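Local coordinates for probable glutaredoxin ssr2061 (Synechocystis sp., PDB 4MJE), which probably reduces low-molecular-weight disulfides and protein disulfides, acting as a glutathione-disulfide oxidoreductase of the glutaredoxin family, at residues A54-A59 and G64-P69. The protein carries 1 engineered substitution. Residues are numbered along the deposited sequence; the frame is centred on the assembly and turned at random.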
# COMPACT_ATOMS: atom_id res chain seq x y z
N ALA A 54 -13.42 -9.80 6.24
CA ALA A 54 -12.39 -9.08 5.52
C ALA A 54 -11.01 -9.43 6.08
O ALA A 54 -10.04 -9.50 5.33
CB ALA A 54 -12.63 -7.59 5.55
N ARG A 55 -10.91 -9.67 7.39
CA ARG A 55 -9.64 -10.10 7.95
C ARG A 55 -9.20 -11.45 7.38
O ARG A 55 -8.03 -11.69 7.14
CB ARG A 55 -9.72 -10.20 9.47
CG ARG A 55 -8.37 -10.37 10.14
CD ARG A 55 -7.65 -9.04 10.24
NE ARG A 55 -8.30 -8.23 11.27
CZ ARG A 55 -7.82 -7.99 12.49
NH1 ARG A 55 -6.61 -8.39 12.86
NH2 ARG A 55 -8.56 -7.30 13.35
N GLU A 56 -10.15 -12.36 7.17
CA GLU A 56 -9.80 -13.66 6.60
C GLU A 56 -9.41 -13.54 5.12
O GLU A 56 -8.53 -14.24 4.65
CB GLU A 56 -10.96 -14.64 6.79
CG GLU A 56 -11.35 -14.95 8.25
CD GLU A 56 -10.18 -15.00 9.20
OE1 GLU A 56 -9.20 -15.69 8.87
OE2 GLU A 56 -10.26 -14.37 10.27
N ALA A 57 -10.05 -12.64 4.38
CA ALA A 57 -9.63 -12.36 3.00
C ALA A 57 -8.22 -11.81 3.01
O ALA A 57 -7.39 -12.22 2.20
CB ALA A 57 -10.59 -11.38 2.33
N MET A 58 -7.94 -10.87 3.92
CA MET A 58 -6.59 -10.34 4.06
C MET A 58 -5.59 -11.45 4.35
O MET A 58 -4.55 -11.54 3.69
CB MET A 58 -6.54 -9.33 5.21
CG MET A 58 -5.20 -8.66 5.36
SD MET A 58 -5.09 -7.70 6.88
CE MET A 58 -4.76 -9.01 8.07
N ALA A 59 -5.89 -12.31 5.33
CA ALA A 59 -4.96 -13.37 5.72
C ALA A 59 -4.68 -14.32 4.56
O ALA A 59 -3.57 -14.85 4.43
CB ALA A 59 -5.52 -14.14 6.90
N GLY A 64 -1.30 -15.87 5.57
CA GLY A 64 -2.03 -16.28 6.75
C GLY A 64 -1.97 -15.30 7.92
O GLY A 64 -2.56 -15.58 8.96
N LYS A 65 -1.27 -14.18 7.76
CA LYS A 65 -1.12 -13.20 8.83
C LYS A 65 -2.41 -12.41 9.02
O LYS A 65 -3.04 -11.97 8.06
CB LYS A 65 0.04 -12.22 8.58
CG LYS A 65 1.45 -12.88 8.45
CD LYS A 65 1.76 -13.99 9.50
CE LYS A 65 3.10 -14.67 9.24
NZ LYS A 65 2.99 -15.99 8.55
N ARG A 66 -2.79 -12.22 10.28
CA ARG A 66 -3.93 -11.38 10.66
C ARG A 66 -3.48 -10.14 11.42
O ARG A 66 -4.32 -9.34 11.84
CB ARG A 66 -4.91 -12.19 11.50
CG ARG A 66 -5.57 -13.30 10.72
CD ARG A 66 -6.48 -14.13 11.57
NE ARG A 66 -7.06 -15.20 10.77
CZ ARG A 66 -6.48 -16.38 10.55
NH1 ARG A 66 -5.31 -16.68 11.08
NH2 ARG A 66 -7.09 -17.27 9.78
N SER A 67 -2.18 -9.97 11.61
CA SER A 67 -1.66 -8.74 12.21
C SER A 67 -1.96 -7.57 11.27
O SER A 67 -2.15 -7.77 10.06
CB SER A 67 -0.16 -8.85 12.48
OG SER A 67 0.58 -9.04 11.28
N LEU A 68 -2.00 -6.36 11.83
CA LEU A 68 -2.29 -5.16 11.05
C LEU A 68 -1.16 -4.15 11.21
O LEU A 68 -0.51 -4.09 12.23
CB LEU A 68 -3.59 -4.52 11.55
CG LEU A 68 -4.84 -5.36 11.37
CD1 LEU A 68 -6.00 -4.72 12.10
CD2 LEU A 68 -5.14 -5.54 9.89
N PRO A 69 -0.92 -3.33 10.19
CA PRO A 69 -1.53 -3.36 8.87
C PRO A 69 -0.90 -4.43 7.98
O PRO A 69 0.11 -5.03 8.33
CB PRO A 69 -1.17 -1.97 8.31
CG PRO A 69 0.14 -1.70 8.92
CD PRO A 69 0.05 -2.23 10.32
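Gly-64 and Ala-59 join the irregular chain 64-69 to helix 52-61, which it follows after a short turn: Gly-64 N donates to Ala-59 O at 2.7 Å. Gly-64 has a positive phi (81°), where a CB would press on the preceding carbonyl oxygen. One residue on, Lys-65 O receives a CA-H...O contact from Ala-59 CA at 3.3 Å. Past this junction, two arginines, one from each segment, tie helix and loop together. From the helix, Arg-55 bends at chi2 (80°) and chi3 (73°), and these two bends bring NH1 to Arg-66 O at 2.7 Å, in the plane of the guanidinium, while Leu-68 CD1 lies over one face. From the loop, the extended Arg-66 meets Glu-56 side-on in a salt bridge: NE (2.9 Å) and NH2 (2.8 Å) both converge on Glu-56 OE1, on its syn side. On the buried side of the contact, Met-58 SD packs against Leu-68 CD2 at 3.7 Å, and the CE of Met-58 lies by Lys-65 O and Ser-67 O. The loop ends at Pro-69, preceded by a cis peptide bond, the cis-proline characteristic of the thioredoxin fold, against Cys-29 of the CxxC motif, the probable redox site, whose cysteines are not disulfide-bonded here.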